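PDB 5XUW: lysozyme C from Equus asinus, which hydrolyses the beta-1,4 linkages between N-acetylmuramic acid and N-acetylglucosamine in bacterial peptidoglycan, and binds one calcium ion. Local coordinates for residues 31-42 and 52-60. Residues are numbered along the deposited sequence; the frame is centred on the assembly and turned at random.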
ATOM      1  N   MET A  31      -4.881   4.315  -3.116  1.00 13.11           N
ATOM      2  CA  MET A  31      -4.788   2.897  -2.761  1.00 13.39           C
ATOM      3  C   MET A  31      -4.703   2.765  -1.240  1.00 12.83           C
ATOM      4  O   MET A  31      -5.411   1.951  -0.653  1.00 13.05           O
ATOM      5  CB  MET A  31      -3.600   2.236  -3.468  1.00 13.92           C
ATOM      6  CG  MET A  31      -3.322   0.786  -3.084  1.00 13.96           C
ATOM      7  SD  MET A  31      -2.193   0.585  -1.694  1.00 15.15           S
ATOM      8  CE  MET A  31      -0.644   1.059  -2.462  1.00 14.93           C
ATOM      9  N   ALA A  32      -3.893   3.597  -0.592  1.00 12.95           N
ATOM     10  CA  ALA A  32      -3.776   3.518   0.862  1.00 13.17           C
ATOM     11  C   ALA A  32      -5.097   3.846   1.571  1.00 13.31           C
ATOM     12  O   ALA A  32      -5.458   3.176   2.541  1.00 13.45           O
ATOM     13  CB  ALA A  32      -2.662   4.413   1.362  1.00 13.83           C
ATOM     14  N   GLU A  33      -5.826   4.856   1.085  1.00 13.61           N
ATOM     15  CA  GLU A  33      -7.088   5.234   1.722  1.00 13.68           C
ATOM     16  C   GLU A  33      -8.063   4.066   1.713  1.00 13.70           C
ATOM     17  O   GLU A  33      -8.681   3.759   2.729  1.00 13.51           O
ATOM     18  CB  GLU A  33      -7.762   6.444   1.058  1.00 14.80           C
ATOM     19  CG  GLU A  33      -8.951   6.934   1.879  1.00 15.70           C
ATOM     20  CD  GLU A  33      -9.591   8.227   1.406  1.00 17.26           C
ATOM     21  OE1 GLU A  33      -9.097   8.887   0.475  1.00 16.59           O
ATOM     22  OE2 GLU A  33     -10.637   8.578   1.996  1.00 19.13           O
ATOM     23  N   TYR A  34      -8.211   3.422   0.564  1.00 13.17           N
ATOM     24  CA  TYR A  34      -9.224   2.380   0.440  1.00 13.70           C
ATOM     25  C   TYR A  34      -8.768   1.003   0.931  1.00 13.99           C
ATOM     26  O   TYR A  34      -9.606   0.194   1.311  1.00 13.45           O
ATOM     27  CB  TYR A  34      -9.813   2.388  -0.979  1.00 13.82           C
ATOM     28  CG  TYR A  34     -10.597   3.669  -1.187  1.00 13.89           C
ATOM     29  CD1 TYR A  34     -11.917   3.782  -0.731  1.00 14.48           C
ATOM     30  CD2 TYR A  34     -10.008   4.796  -1.750  1.00 14.05           C
ATOM     31  CE1 TYR A  34     -12.630   4.959  -0.867  1.00 14.81           C
ATOM     32  CE2 TYR A  34     -10.709   5.981  -1.872  1.00 14.49           C
ATOM     33  CZ  TYR A  34     -12.031   6.051  -1.439  1.00 14.76           C
ATOM     34  OH  TYR A  34     -12.727   7.229  -1.550  1.00 15.34           O
ATOM     35  N   GLU A  35      -7.456   0.752   0.976  1.00 14.27           N
ATOM     36  CA  GLU A  35      -6.937  -0.503   1.526  1.00 14.41           C
ATOM     37  C   GLU A  35      -6.961  -0.522   3.054  1.00 14.42           C
ATOM     38  O   GLU A  35      -7.365  -1.519   3.645  1.00 14.47           O
ATOM     39  CB  GLU A  35      -5.518  -0.780   1.017  1.00 15.13           C
ATOM     40  CG  GLU A  35      -5.455  -1.229  -0.445  1.00 15.59           C
ATOM     41  CD  GLU A  35      -6.059  -2.600  -0.699  1.00 16.70           C
ATOM     42  OE1 GLU A  35      -6.235  -3.379   0.260  1.00 17.94           O
ATOM     43  OE2 GLU A  35      -6.364  -2.898  -1.872  1.00 17.42           O
ATOM     44  N   SER A  36      -6.540   0.574   3.679  1.00 14.41           N
ATOM     45  CA  SER A  36      -6.313   0.613   5.125  1.00 14.74           C
ATOM     46  C   SER A  36      -6.950   1.789   5.886  1.00 15.31           C
ATOM     47  O   SER A  36      -6.744   1.898   7.101  1.00 15.15           O
ATOM     48  CB  SER A  36      -4.804   0.668   5.361  1.00 14.64           C
ATOM     49  OG  SER A  36      -4.272   1.912   4.918  1.00 13.91           O
ATOM     50  N   ASN A  37      -7.664   2.685   5.192  1.00 15.39           N
ATOM     51  CA  ASN A  37      -8.117   3.959   5.769  1.00 16.93           C
ATOM     52  C   ASN A  37      -6.967   4.758   6.412  1.00 15.47           C
ATOM     53  O   ASN A  37      -7.143   5.389   7.457  1.00 14.80           O
ATOM     54  CB  ASN A  37      -9.278   3.720   6.763  1.00 19.18           C
ATOM     55  CG  ASN A  37     -10.102   4.987   7.048  1.00 21.80           C
ATOM     56  OD1 ASN A  37     -10.746   5.099   8.099  1.00 25.30           O
ATOM     57  ND2 ASN A  37     -10.060   5.946   6.139  1.00 22.57           N
ATOM     58  N   PHE A  38      -5.792   4.710   5.770  1.00 14.76           N
ATOM     59  CA  PHE A  38      -4.571   5.415   6.207  1.00 14.58           C
ATOM     60  C   PHE A  38      -3.948   4.923   7.524  1.00 14.26           C
ATOM     61  O   PHE A  38      -3.095   5.614   8.077  1.00 13.48           O
ATOM     62  CB  PHE A  38      -4.796   6.931   6.305  1.00 14.70           C
ATOM     63  CG  PHE A  38      -5.189   7.589   5.007  1.00 15.01           C
ATOM     64  CD1 PHE A  38      -4.479   7.339   3.834  1.00 14.94           C
ATOM     65  CD2 PHE A  38      -6.255   8.475   4.965  1.00 15.20           C
ATOM     66  CE1 PHE A  38      -4.835   7.951   2.645  1.00 14.92           C
ATOM     67  CE2 PHE A  38      -6.612   9.098   3.770  1.00 15.48           C
ATOM     68  CZ  PHE A  38      -5.890   8.845   2.618  1.00 14.69           C
ATOM     69  N   ASN A  39      -4.333   3.731   7.972  1.00 14.48           N
ATOM     70  CA  ASN A  39      -3.928   3.189   9.266  1.00 15.34           C
ATOM     71  C   ASN A  39      -2.814   2.158   9.087  1.00 15.09           C
ATOM     72  O   ASN A  39      -3.020   1.104   8.482  1.00 14.34           O
ATOM     73  CB  ASN A  39      -5.132   2.547   9.947  1.00 16.07           C
ATOM     74  CG  ASN A  39      -4.873   2.193  11.409  1.00 17.55           C
ATOM     75  OD1 ASN A  39      -3.738   2.165  11.875  1.00 17.23           O
ATOM     76  ND2 ASN A  39      -5.947   1.938  12.141  1.00 19.63           N
ATOM     77  N   THR A  40      -1.639   2.465   9.638  1.00 15.27           N
ATOM     78  CA  THR A  40      -0.483   1.571   9.543  1.00 15.17           C
ATOM     79  C   THR A  40      -0.697   0.255  10.275  1.00 15.76           C
ATOM     80  O   THR A  40       0.002  -0.702  10.007  1.00 15.91           O
ATOM     81  CB  THR A  40       0.808   2.205  10.106  1.00 15.17           C
ATOM     82  OG1 THR A  40       0.613   2.539  11.484  1.00 14.51           O
ATOM     83  CG2 THR A  40       1.190   3.442   9.330  1.00 15.01           C
ATOM     84  N   ARG A  41      -1.653   0.207  11.199  1.00 16.28           N
ATOM     85  CA  ARG A  41      -1.976  -1.028  11.918  1.00 17.05           C
ATOM     86  C   ARG A  41      -3.123  -1.838  11.310  1.00 17.20           C
ATOM     87  O   ARG A  41      -3.604  -2.792  11.926  1.00 16.88           O
ATOM     88  CB  ARG A  41      -2.296  -0.700  13.363  1.00 18.05           C
ATOM     89  CG  ARG A  41      -1.166   0.031  14.041  1.00 19.09           C
ATOM     90  CD  ARG A  41      -1.341   0.029  15.539  1.00 20.60           C
ATOM     91  NE  ARG A  41      -0.225   0.709  16.181  1.00 21.63           N
ATOM     92  CZ  ARG A  41       0.001   0.733  17.494  1.00 23.55           C
ATOM     93  NH1 ARG A  41      -0.808   0.104  18.343  1.00 23.87           N
ATOM     94  NH2 ARG A  41       1.065   1.386  17.958  1.00 24.37           N
ATOM     95  N   ALA A  42      -3.559  -1.471  10.103  1.00 17.37           N
ATOM     96  CA  ALA A  42      -4.636  -2.187   9.427  1.00 17.27           C
ATOM     97  C   ALA A  42      -4.255  -3.649   9.254  1.00 17.82           C
ATOM     98  O   ALA A  42      -3.100  -3.972   8.989  1.00 15.84           O
ATOM     99  CB  ALA A  42      -4.939  -1.550   8.084  1.00 17.36           C
ATOM    100  N   TYR A  52      -3.259 -13.379   4.929  1.00 30.09           N
ATOM    101  CA  TYR A  52      -3.528 -12.202   5.761  1.00 26.00           C
ATOM    102  C   TYR A  52      -2.835 -10.981   5.186  1.00 23.19           C
ATOM    103  O   TYR A  52      -1.716 -11.094   4.699  1.00 22.20           O
ATOM    104  CB  TYR A  52      -2.998 -12.418   7.178  1.00 25.78           C
ATOM    105  CG  TYR A  52      -3.537 -13.644   7.859  1.00 25.22           C
ATOM    106  N   ASP A  53      -3.489  -9.818   5.277  1.00 21.09           N
ATOM    107  CA  ASP A  53      -2.957  -8.556   4.751  1.00 20.54           C
ATOM    108  C   ASP A  53      -2.570  -7.603   5.876  1.00 18.96           C
ATOM    109  O   ASP A  53      -3.329  -7.415   6.822  1.00 18.86           O
ATOM    110  CB  ASP A  53      -3.989  -7.867   3.850  1.00 21.27           C
ATOM    111  CG  ASP A  53      -4.386  -8.710   2.649  1.00 23.13           C
ATOM    112  OD1 ASP A  53      -3.549  -9.440   2.104  1.00 23.73           O
ATOM    113  OD2 ASP A  53      -5.558  -8.631   2.230  1.00 27.26           O
ATOM    114  N   TYR A  54      -1.403  -6.980   5.739  1.00 17.46           N
ATOM    115  CA  TYR A  54      -0.795  -6.184   6.800  1.00 17.12           C
ATOM    116  C   TYR A  54      -0.540  -4.750   6.390  1.00 15.85           C
ATOM    117  O   TYR A  54       0.075  -4.497   5.356  1.00 15.52           O
ATOM    118  CB  TYR A  54       0.560  -6.761   7.161  1.00 17.60           C
ATOM    119  CG  TYR A  54       0.534  -8.029   7.974  1.00 18.22           C
ATOM    120  CD1 TYR A  54       0.422  -9.277   7.359  1.00 19.08           C
ATOM    121  CD2 TYR A  54       0.693  -7.986   9.361  1.00 19.36           C
ATOM    122  CE1 TYR A  54       0.433 -10.451   8.108  1.00 20.17           C
ATOM    123  CE2 TYR A  54       0.702  -9.153  10.122  1.00 20.68           C
ATOM    124  CZ  TYR A  54       0.573 -10.380   9.492  1.00 21.06           C
ATOM    125  OH  TYR A  54       0.591 -11.533  10.247  1.00 22.31           O
ATOM    126  N   GLY A  55      -0.989  -3.824   7.234  1.00 15.27           N
ATOM    127  CA  GLY A  55      -0.501  -2.461   7.212  1.00 14.94           C
ATOM    128  C   GLY A  55      -1.198  -1.529   6.251  1.00 14.57           C
ATOM    129  O   GLY A  55      -2.259  -1.851   5.705  1.00 14.20           O
ATOM    130  N   LEU A  56      -0.569  -0.373   6.063  1.00 14.31           N
ATOM    131  CA  LEU A  56      -1.089   0.727   5.241  1.00 14.53           C
ATOM    132  C   LEU A  56      -1.428   0.309   3.812  1.00 15.00           C
ATOM    133  O   LEU A  56      -2.417   0.784   3.244  1.00 13.92           O
ATOM    134  CB  LEU A  56      -0.054   1.853   5.203  1.00 15.16           C
ATOM    135  CG  LEU A  56      -0.406   3.184   4.536  1.00 15.50           C
ATOM    136  CD1 LEU A  56      -1.508   3.891   5.304  1.00 15.92           C
ATOM    137  CD2 LEU A  56       0.819   4.071   4.471  1.00 16.02           C
ATOM    138  N   PHE A  57      -0.580  -0.552   3.236  1.00 15.24           N
ATOM    139  CA  PHE A  57      -0.774  -1.061   1.882  1.00 15.54           C
ATOM    140  C   PHE A  57      -1.281  -2.503   1.833  1.00 15.89           C
ATOM    141  O   PHE A  57      -1.287  -3.109   0.764  1.00 15.91           O
ATOM    142  CB  PHE A  57       0.522  -0.954   1.086  1.00 15.54           C
ATOM    143  CG  PHE A  57       1.145   0.416   1.093  1.00 15.55           C
ATOM    144  CD1 PHE A  57       0.388   1.554   0.811  1.00 15.85           C
ATOM    145  CD2 PHE A  57       2.511   0.567   1.333  1.00 16.26           C
ATOM    146  CE1 PHE A  57       0.970   2.809   0.805  1.00 15.83           C
ATOM    147  CE2 PHE A  57       3.099   1.825   1.313  1.00 16.16           C
ATOM    148  CZ  PHE A  57       2.329   2.946   1.042  1.00 16.20           C
ATOM    149  N   GLN A  58      -1.709  -3.048   2.974  1.00 16.27           N
ATOM    150  CA  GLN A  58      -2.335  -4.359   3.044  1.00 16.43           C
ATOM    151  C   GLN A  58      -1.550  -5.420   2.265  1.00 17.00           C
ATOM    152  O   GLN A  58      -2.074  -6.093   1.379  1.00 16.70           O
ATOM    153  CB  GLN A  58      -3.795  -4.256   2.597  1.00 16.47           C
ATOM    154  CG  GLN A  58      -4.669  -3.543   3.604  1.00 16.49           C
ATOM    155  CD  GLN A  58      -4.905  -4.364   4.856  1.00 16.96           C
ATOM    156  OE1 GLN A  58      -5.768  -5.241   4.878  1.00 18.06           O
ATOM    157  NE2 GLN A  58      -4.123  -4.101   5.900  1.00 16.64           N
ATOM    158  N   LEU A  59      -0.284  -5.562   2.649  1.00 17.24           N
ATOM    159  CA  LEU A  59       0.640  -6.474   1.989  1.00 17.75           C
ATOM    160  C   LEU A  59       0.461  -7.877   2.546  1.00 18.89           C
ATOM    161  O   LEU A  59       0.420  -8.071   3.766  1.00 18.23           O
ATOM    162  CB  LEU A  59       2.070  -5.981   2.158  1.00 18.29           C
ATOM    163  CG  LEU A  59       2.322  -4.579   1.610  1.00 18.59           C
ATOM    164  CD1 LEU A  59       3.619  -4.004   2.152  1.00 18.17           C
ATOM    165  CD2 LEU A  59       2.303  -4.581   0.086  1.00 18.69           C
ATOM    166  N   ASN A  60       0.294  -8.850   1.648  1.00 19.31           N
ATOM    167  CA  ASN A  60      -0.108 -10.194   2.038  1.00 20.47           C
ATOM    168  C   ASN A  60       1.038 -11.113   2.468  1.00 20.42           C
ATOM    169  O   ASN A  60       2.167 -10.991   2.000  1.00 20.27           O
ATOM    170  CB  ASN A  60      -0.987 -10.865   0.956  1.00 21.46           C
ATOM    171  CG  ASN A  60      -0.213 -11.303  -0.265  1.00 22.32           C
ATOM    172  OD1 ASN A  60       0.690 -12.136  -0.181  1.00 23.57           O
ATOM    173  ND2 ASN A  60      -0.581 -10.762  -1.421  1.00 23.55           N
TER
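Gln58 and Glu35 lie against each other where the end of helix 25-36 meets the beta hairpin of the lysozyme fold. Their carboxylate and amide planes are nearly coplanar, 25° apart, yet the touch is made by the aliphatic part of the glutamine: CB of Gln58 sits 3.5 Å from OE1 of Glu35, and CG of Gln58 packs beside the backbone O of Glu35. The bend of Gln58 at chi2 (-71°) folds its amide back over its own turn, where NE2 gives a nearly straight bond (2.9 Å) to a lone pair of Gly55 O. That oxygen lies almost in the amide's plane and also takes the backbone N-H of Gln58, which probably limits rotation of the amide. The same NE2 lies against CB of Ala42, whose O accepts from Gly55 N at 2.7 Å. Beside it, CA of Gly55 makes a CA-H...O contact with Thr40 O. Leu56 turns its CD1 into the bend after the helix, against C of Phe38, while Leu8 of helix 5-14 touches both Leu56 and Ala32. The hydroxyl of Ser36 lies 2.7 Å from Leu56 O and 2.9 Å from Ala32 O; its one proton can serve either. Further along, the bent chain of Met31 runs nearly perpendicular to the Phe57 side chain, a Met-aromatic contact with SD 4.9 Å from the ring centroid and 65° off its normal; separately, methyl CE of Met31 touches CD1 of Phe57 (3.5 Å). The ring also reaches Asp91, a calcium ligand in helix 89-100. Glu35 and Asp53, the predicted catalytic pair, lie on opposite segments, Glu35 OE1 5.7 Å from Asp53 OD2. Ala110 N holds the other oxygen of Glu35, so that a backbone N-H and the flank of Gln58 together probably set the orientation of this carboxylate in the cleft.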